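Local coordinates for protein putative angiotensinogen (Lampetra fluviatilis, PDB 5INW) that binds heparin, which promotes its inhibition of thrombin through a template mechanism, and belongs to the serpin family of serine protease inhibitors, at residues A[127-132]-A[379-384]; A[199-204]-A[216-221]. The protein carries 1 engineered substitution. All blocks are in the same frame, centred on the assembly; numbering follows the deposited sequence.

Contact 1. Residues A[127-132]-A[379-384]; sequences STRAEL and LSRITG
Helix 126-136 of the serpin fold meets the loop running from helix 361-369 into strand 389-401, and two pairs of side chains make the join: Thr-128 with Leu-379, and Arg-129 with Arg-381. In the buried pair methyl faces methyl, Thr-128 CG2 lying 4.2 Å from Leu-379 CD2, with the two side chains roughly perpendicular. On Thr-128 a chi1 of -54° sets OG1 beside the backbone N, which leaves the methyl CG2 anti to that N and aimed at the leucine. OG1 is turned to the polar partners: it hydrogen-bonds to Ser-371 OG and to the backbone N of Asp-378, so the hydroxyl ties the helix to the same loop that supplies the leucine. Leu-379 also rests on Val-120 of helix 110-122, as does Leu-132. This is plain packing at the periphery of the serpin body, where the loop leading into strand 389-401 of the large sheet leans on a neighbouring helix. Nearer solvent, the arginines come together with no hydrogen bond between them; Arg-129 NE is 3.8 Å from Arg-381 NH2, and the two guanidinium planes are 59° apart. Two like charges this close would be expected to repel. Each has a polar partner of its own: Arg-381 NE hydrogen-bonds to Asn-125 OD1, and Arg-129 NH1 makes a long, weak ion pair with Asp-133 OD1.

Contact 2. Residues A[199-204]-A[216-221]; sequences NVRSVD and NAYIEK
Arg-201 lies across the ring of Tyr-218, and these two side chains make the whole contact. The methylene CG of the arginine sits over one face of the ring, 4.0 Å from its centroid and 25° off the normal, a CH-pi contact displaced toward the rim. From there the arginine chain turns back about its CB-CG bond and carries CD and NE past the hydroxyl end, with CD 3.8 Å from Tyr-218 CE1. The guanidinium is tilted 37° from the ring, and Tyr-218 OH lies over one of its faces. Although Arg-201 NE approaches Tyr-218 OH to 2.8 Å, the angle is too poor for a hydrogen bond, as it is for NH2. Both residues are set by the serpin's large sheet. Strand 200-203 runs parallel to strand 168-179, the two joined by a beta-alpha-beta crossover through helix 186-196, and the backbone of Arg-201 bonds to Val-176 and Ser-178. Helix 208-221 rests on strand 168-179 through Ile-219, which packs on Phe-177, and through Tyr-218, which touches Val-175. The tyrosine reaches toward the strand with CG anti to the backbone N (chi1 -172°). With an alanine at Tyr-218 the aliphatic part of Arg-201 would lose the aromatic face it lies on, which would probably leave the arginine chain freer to turn.

How the contacts relate
Contact 2 is nested, in chain order, within the long loop that contact 1 closes. Their centres lie about 24 Å apart and their nearest atoms about 8 Å apart, without touching. The region 183-185 comes close to segments of both: in segment 379-384 Thr-383 OG1 bonds to Trp-183 O and the backbone of Ile-382 to Tyr-185, while Val-200 of segment 199-204 packs on Leu-184. Contact 2 packs against the large sheet at strand 168-179, whereas segment 379-384 of contact 1 lies in the loop before its strand 389-401. In this cleaved form the sheet contains strand 405-417 between strands 238-251 and 389-401, consistent with the inserted reactive loop of a cleaved serpin.

Contact 1. Residues A[127-132]-A[379-384]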
ATOM      1  N   SER A 127      22.019  15.356   3.335  1.00 64.04           N
ATOM      2  CA  SER A 127      21.751  14.181   4.170  1.00 68.29           C
ATOM      3  C   SER A 127      20.312  13.637   3.928  1.00 69.15           C
ATOM      4  O   SER A 127      20.127  12.418   3.807  1.00 71.04           O
ATOM      5  CB  SER A 127      21.960  14.495   5.682  1.00 69.05           C
ATOM      6  OG  SER A 127      20.866  15.273   6.204  1.00 70.67           O
ATOM      7  N   THR A 128      19.330  14.551   3.826  1.00 64.51           N
ATOM      8  CA  THR A 128      17.935  14.198   3.620  1.00 57.74           C
ATOM      9  C   THR A 128      17.663  13.397   2.334  1.00 57.09           C
ATOM     10  O   THR A 128      17.009  12.364   2.386  1.00 54.22           O
ATOM     11  CB  THR A 128      17.097  15.464   3.640  1.00 56.23           C
ATOM     12  OG1 THR A 128      17.375  16.159   4.862  1.00 56.34           O
ATOM     13  CG2 THR A 128      15.596  15.134   3.549  1.00 56.55           C
ATOM     14  N   ARG A 129      18.146  13.928   1.212  1.00 59.24           N
ATOM     15  CA  ARG A 129      18.175  13.261  -0.083  1.00 61.83           C
ATOM     16  C   ARG A 129      18.846  11.903   0.102  1.00 62.23           C
ATOM     17  O   ARG A 129      18.275  10.898  -0.280  1.00 63.43           O
ATOM     18  CB  ARG A 129      18.868  14.173  -1.156  1.00 67.61           C
ATOM     19  CG  ARG A 129      19.392  13.587  -2.493  1.00 75.18           C
ATOM     20  CD  ARG A 129      19.171  14.504  -3.692  1.00 82.18           C
ATOM     21  NE  ARG A 129      19.494  13.874  -4.983  1.00 88.31           N
ATOM     22  CZ  ARG A 129      18.668  13.069  -5.673  1.00 96.52           C
ATOM     23  NH1 ARG A 129      17.438  12.772  -5.244  1.00 94.25           N
ATOM     24  NH2 ARG A 129      19.077  12.553  -6.824  1.00 99.80           N
ATOM     25  N   ALA A 130      20.041  11.851   0.681  1.00 65.17           N
ATOM     26  CA  ALA A 130      20.798  10.568   0.766  1.00 70.40           C
ATOM     27  C   ALA A 130      20.050   9.418   1.458  1.00 68.00           C
ATOM     28  O   ALA A 130      19.869   8.341   0.877  1.00 68.54           O
ATOM     29  CB  ALA A 130      22.155  10.775   1.436  1.00 73.77           C
ATOM     30  N   GLU A 131      19.651   9.653   2.700  1.00 66.62           N
ATOM     31  CA  GLU A 131      18.821   8.709   3.462  1.00 64.43           C
ATOM     32  C   GLU A 131      17.640   8.201   2.654  1.00 63.87           C
ATOM     33  O   GLU A 131      17.333   6.994   2.654  1.00 61.52           O
ATOM     34  CB  GLU A 131      18.278   9.413   4.684  1.00 62.87           C
ATOM     35  CG  GLU A 131      19.319   9.746   5.731  1.00 64.03           C
ATOM     36  CD  GLU A 131      18.718  10.354   6.987  1.00 65.01           C
ATOM     37  OE1 GLU A 131      17.454  10.476   7.079  1.00 61.87           O
ATOM     38  OE2 GLU A 131      19.518  10.703   7.908  1.00 67.94           O
ATOM     39  N   LEU A 132      16.963   9.155   2.003  1.00 65.07           N
ATOM     40  CA  LEU A 132      15.791   8.874   1.156  1.00 66.11           C
ATOM     41  C   LEU A 132      16.081   8.024  -0.095  1.00 68.33           C
ATOM     42  O   LEU A 132      15.300   7.106  -0.394  1.00 66.51           O
ATOM     43  CB  LEU A 132      15.072  10.180   0.756  1.00 65.14           C
ATOM     44  CG  LEU A 132      13.998  10.691   1.730  1.00 66.03           C
ATOM     45  CD1 LEU A 132      13.522  12.070   1.339  1.00 68.11           C
ATOM     46  CD2 LEU A 132      12.791   9.780   1.754  1.00 63.74           C
ATOM     47  N   LEU A 379      15.237  20.407   2.469  1.00 55.62           N
ATOM     48  CA  LEU A 379      14.354  20.366   1.302  1.00 54.39           C
ATOM     49  C   LEU A 379      14.545  21.590   0.432  1.00 53.99           C
ATOM     50  O   LEU A 379      13.592  22.259   0.020  1.00 52.34           O
ATOM     51  CB  LEU A 379      12.920  20.256   1.758  1.00 54.30           C
ATOM     52  CG  LEU A 379      12.643  18.951   2.504  1.00 55.39           C
ATOM     53  CD1 LEU A 379      11.193  18.945   2.961  1.00 55.00           C
ATOM     54  CD2 LEU A 379      12.945  17.713   1.640  1.00 55.30           C
ATOM     55  N   SER A 380      15.802  21.843   0.107  1.00 53.82           N
ATOM     56  CA  SER A 380      16.179  23.077  -0.530  1.00 55.87           C
ATOM     57  C   SER A 380      16.015  23.058  -2.042  1.00 56.14           C
ATOM     58  O   SER A 380      16.192  24.127  -2.660  1.00 56.78           O
ATOM     59  CB  SER A 380      17.629  23.430  -0.173  1.00 57.17           C
ATOM     60  OG  SER A 380      18.565  22.646  -0.891  1.00 57.11           O
ATOM     61  N   ARG A 381      15.759  21.880  -2.641  1.00 54.82           N
ATOM     62  CA  ARG A 381      15.420  21.784  -4.066  1.00 58.44           C
ATOM     63  C   ARG A 381      13.991  22.217  -4.315  1.00 55.72           C
ATOM     64  O   ARG A 381      13.642  22.484  -5.460  1.00 57.28           O
ATOM     65  CB  ARG A 381      15.622  20.369  -4.646  1.00 65.40           C
ATOM     66  CG  ARG A 381      17.062  19.945  -4.995  1.00 72.26           C
ATOM     67  CD  ARG A 381      17.073  18.550  -5.658  1.00 77.13           C
ATOM     68  NE  ARG A 381      18.403  17.934  -5.710  1.00 87.98           N
ATOM     69  CZ  ARG A 381      19.166  17.746  -6.799  1.00 97.24           C
ATOM     70  NH1 ARG A 381      18.763  18.073  -8.036  1.00 99.66           N
ATOM     71  NH2 ARG A 381      20.376  17.189  -6.656  1.00101.89           N
ATOM     72  N   ILE A 382      13.166  22.281  -3.267  1.00 51.86           N
ATOM     73  CA  ILE A 382      11.779  22.755  -3.391  1.00 50.84           C
ATOM     74  C   ILE A 382      11.720  24.261  -3.526  1.00 50.85           C
ATOM     75  O   ILE A 382      11.105  24.789  -4.440  1.00 48.70           O
ATOM     76  CB  ILE A 382      10.893  22.353  -2.188  1.00 50.20           C
ATOM     77  CG1 ILE A 382      10.837  20.839  -2.046  1.00 50.32           C
ATOM     78  CG2 ILE A 382       9.440  22.830  -2.339  1.00 48.86           C
ATOM     79  CD1 ILE A 382      10.110  20.361  -0.803  1.00 49.94           C
ATOM     80  N   THR A 383      12.316  24.943  -2.562  1.00 52.20           N
ATOM     81  CA  THR A 383      12.369  26.417  -2.557  1.00 53.37           C
ATOM     82  C   THR A 383      13.493  26.909  -1.690  1.00 53.45           C
ATOM     83  O   THR A 383      13.864  26.243  -0.755  1.00 56.54           O
ATOM     84  CB  THR A 383      11.063  27.029  -2.044  1.00 53.45           C
ATOM     85  OG1 THR A 383      11.187  28.445  -2.005  1.00 56.43           O
ATOM     86  CG2 THR A 383      10.713  26.530  -0.662  1.00 53.29           C
ATOM     87  N   GLY A 384      14.070  28.044  -2.013  1.00 55.71           N
ATOM     88  CA  GLY A 384      15.017  28.676  -1.131  1.00 57.06           C
ATOM     89  C   GLY A 384      14.348  29.695  -0.244  1.00 60.64           C
ATOM     90  O   GLY A 384      14.964  30.144   0.690  1.00 63.48           O
TER

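Contact 2. Residues A[199-204]-A[216-221]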
ATOM      1  N   ASN A 199       0.542  18.367 -11.604  1.00 56.26           N
ATOM      2  CA  ASN A 199       0.737  19.808 -11.566  1.00 58.18           C
ATOM      3  C   ASN A 199       0.463  20.295 -10.197  1.00 56.72           C
ATOM      4  O   ASN A 199      -0.194  19.602  -9.440  1.00 62.97           O
ATOM      5  CB  ASN A 199      -0.091  20.523 -12.585  1.00 60.74           C
ATOM      6  CG  ASN A 199       0.674  20.699 -13.884  1.00 66.26           C
ATOM      7  OD1 ASN A 199       0.457  19.957 -14.827  1.00 66.49           O
ATOM      8  ND2 ASN A 199       1.637  21.663 -13.914  1.00 71.52           N
ATOM      9  N   VAL A 200       1.126  21.383  -9.832  1.00 56.34           N
ATOM     10  CA  VAL A 200       1.145  21.870  -8.459  1.00 55.52           C
ATOM     11  C   VAL A 200       0.043  22.845  -8.360  1.00 54.03           C
ATOM     12  O   VAL A 200       0.011  23.758  -9.146  1.00 51.41           O
ATOM     13  CB  VAL A 200       2.461  22.607  -8.114  1.00 55.94           C
ATOM     14  CG1 VAL A 200       2.361  23.281  -6.751  1.00 56.29           C
ATOM     15  CG2 VAL A 200       3.618  21.639  -8.124  1.00 54.71           C
ATOM     16  N   ARG A 201      -0.878  22.623  -7.433  1.00 56.51           N
ATOM     17  CA  ARG A 201      -1.998  23.552  -7.231  1.00 59.22           C
ATOM     18  C   ARG A 201      -1.658  24.386  -6.002  1.00 56.65           C
ATOM     19  O   ARG A 201      -1.198  23.851  -4.997  1.00 56.17           O
ATOM     20  CB  ARG A 201      -3.350  22.811  -7.080  1.00 62.48           C
ATOM     21  CG  ARG A 201      -3.720  21.779  -8.171  1.00 68.04           C
ATOM     22  CD  ARG A 201      -3.819  22.350  -9.597  1.00 77.07           C
ATOM     23  NE  ARG A 201      -3.545  21.373 -10.688  1.00 83.58           N
ATOM     24  CZ  ARG A 201      -3.726  21.589 -12.010  1.00 86.32           C
ATOM     25  NH1 ARG A 201      -4.174  22.753 -12.466  1.00 91.50           N
ATOM     26  NH2 ARG A 201      -3.463  20.629 -12.899  1.00 87.16           N
ATOM     27  N   SER A 202      -1.842  25.695  -6.090  1.00 55.28           N
ATOM     28  CA  SER A 202      -1.610  26.573  -4.943  1.00 55.49           C
ATOM     29  C   SER A 202      -2.875  26.768  -4.083  1.00 54.01           C
ATOM     30  O   SER A 202      -3.992  26.600  -4.556  1.00 50.79           O
ATOM     31  CB  SER A 202      -1.039  27.919  -5.378  1.00 55.13           C
ATOM     32  OG  SER A 202      -1.865  28.473  -6.342  1.00 58.40           O
ATOM     33  N   VAL A 203      -2.661  27.059  -2.795  1.00 53.79           N
ATOM     34  CA  VAL A 203      -3.737  27.080  -1.810  1.00 53.26           C
ATOM     35  C   VAL A 203      -3.420  28.053  -0.728  1.00 54.67           C
ATOM     36  O   VAL A 203      -2.242  28.223  -0.381  1.00 54.17           O
ATOM     37  CB  VAL A 203      -3.894  25.725  -1.120  1.00 51.59           C
ATOM     38  CG1 VAL A 203      -4.983  25.763  -0.057  1.00 52.19           C
ATOM     39  CG2 VAL A 203      -4.211  24.653  -2.134  1.00 50.90           C
ATOM     40  N   ASP A 204      -4.474  28.717  -0.231  1.00 56.79           N
ATOM     41  CA  ASP A 204      -4.383  29.614   0.905  1.00 58.86           C
ATOM     42  C   ASP A 204      -4.650  28.752   2.129  1.00 59.60           C
ATOM     43  O   ASP A 204      -5.798  28.539   2.519  1.00 63.66           O
ATOM     44  CB  ASP A 204      -5.391  30.752   0.771  1.00 61.45           C
ATOM     45  CG  ASP A 204      -5.292  31.792   1.901  1.00 64.87           C
ATOM     46  OD1 ASP A 204      -4.460  31.672   2.824  1.00 62.75           O
ATOM     47  OD2 ASP A 204      -6.083  32.757   1.862  1.00 69.37           O
ATOM     48  N   ASN A 216      -9.835  18.742  -0.745  1.00 48.40           N
ATOM     49  CA  ASN A 216     -10.646  17.544  -0.874  1.00 45.88           C
ATOM     50  C   ASN A 216     -11.488  17.558  -2.100  1.00 47.46           C
ATOM     51  O   ASN A 216     -11.596  16.544  -2.765  1.00 49.05           O
ATOM     52  CB  ASN A 216     -11.519  17.307   0.334  1.00 44.39           C
ATOM     53  CG  ASN A 216     -10.734  16.801   1.516  1.00 44.95           C
ATOM     54  OD1 ASN A 216      -9.847  15.956   1.379  1.00 45.89           O
ATOM     55  ND2 ASN A 216     -11.033  17.329   2.695  1.00 46.36           N
ATOM     56  N   ALA A 217     -12.066  18.696  -2.422  1.00 50.79           N
ATOM     57  CA  ALA A 217     -12.868  18.835  -3.650  1.00 51.99           C
ATOM     58  C   ALA A 217     -12.006  18.584  -4.895  1.00 53.67           C
ATOM     59  O   ALA A 217     -12.461  17.934  -5.818  1.00 53.57           O
ATOM     60  CB  ALA A 217     -13.481  20.232  -3.716  1.00 53.38           C
ATOM     61  N   TYR A 218     -10.765  19.086  -4.918  1.00 57.29           N
ATOM     62  CA  TYR A 218      -9.862  18.804  -6.035  1.00 60.63           C
ATOM     63  C   TYR A 218      -9.536  17.336  -6.146  1.00 57.96           C
ATOM     64  O   TYR A 218      -9.495  16.794  -7.246  1.00 57.60           O
ATOM     65  CB  TYR A 218      -8.550  19.568  -5.905  1.00 65.67           C
ATOM     66  CG  TYR A 218      -7.670  19.450  -7.156  1.00 72.36           C
ATOM     67  CD1 TYR A 218      -7.770  20.380  -8.213  1.00 77.60           C
ATOM     68  CD2 TYR A 218      -6.738  18.425  -7.281  1.00 70.35           C
ATOM     69  CE1 TYR A 218      -6.945  20.289  -9.329  1.00 78.28           C
ATOM     70  CE2 TYR A 218      -5.938  18.328  -8.391  1.00 71.72           C
ATOM     71  CZ  TYR A 218      -6.047  19.245  -9.411  1.00 74.05           C
ATOM     72  OH  TYR A 218      -5.234  19.102 -10.501  1.00 77.62           O
ATOM     73  N   ILE A 219      -9.276  16.699  -5.006  1.00 56.94           N
ATOM     74  CA  ILE A 219      -8.904  15.296  -5.005  1.00 56.44           C
ATOM     75  C   ILE A 219     -10.065  14.469  -5.536  1.00 61.05           C
ATOM     76  O   ILE A 219      -9.879  13.583  -6.381  1.00 60.61           O
ATOM     77  CB  ILE A 219      -8.444  14.838  -3.623  1.00 52.65           C
ATOM     78  CG1 ILE A 219      -7.110  15.462  -3.336  1.00 51.17           C
ATOM     79  CG2 ILE A 219      -8.312  13.332  -3.544  1.00 50.66           C
ATOM     80  CD1 ILE A 219      -6.736  15.403  -1.884  1.00 52.30           C
ATOM     81  N   GLU A 220     -11.255  14.783  -5.049  1.00 63.70           N
ATOM     82  CA  GLU A 220     -12.458  14.080  -5.449  1.00 69.17           C
ATOM     83  C   GLU A 220     -12.754  14.243  -6.935  1.00 69.86           C
ATOM     84  O   GLU A 220     -13.118  13.281  -7.581  1.00 71.13           O
ATOM     85  CB  GLU A 220     -13.640  14.573  -4.626  1.00 77.44           C
ATOM     86  CG  GLU A 220     -14.852  13.681  -4.725  1.00 85.91           C
ATOM     87  CD  GLU A 220     -16.005  14.146  -3.865  1.00 94.20           C
ATOM     88  OE1 GLU A 220     -15.777  14.322  -2.643  1.00 98.54           O
ATOM     89  OE2 GLU A 220     -17.126  14.325  -4.415  1.00103.09           O
ATOM     90  N   LYS A 221     -12.614  15.456  -7.454  1.00 74.33           N
ATOM     91  CA  LYS A 221     -12.806  15.734  -8.881  1.00 79.88           C
ATOM     92  C   LYS A 221     -11.951  14.807  -9.715  1.00 74.41           C
ATOM     93  O   LYS A 221     -12.441  14.111 -10.592  1.00 77.37           O
ATOM     94  CB  LYS A 221     -12.507  17.239  -9.200  1.00 88.86           C
ATOM     95  CG  LYS A 221     -13.661  18.189  -8.874  1.00 96.49           C
ATOM     96  CD  LYS A 221     -13.161  19.629  -8.923  1.00101.23           C
ATOM     97  CE  LYS A 221     -14.282  20.633  -8.688  1.00106.67           C
ATOM     98  NZ  LYS A 221     -14.044  21.912  -9.432  1.00111.19           N
TER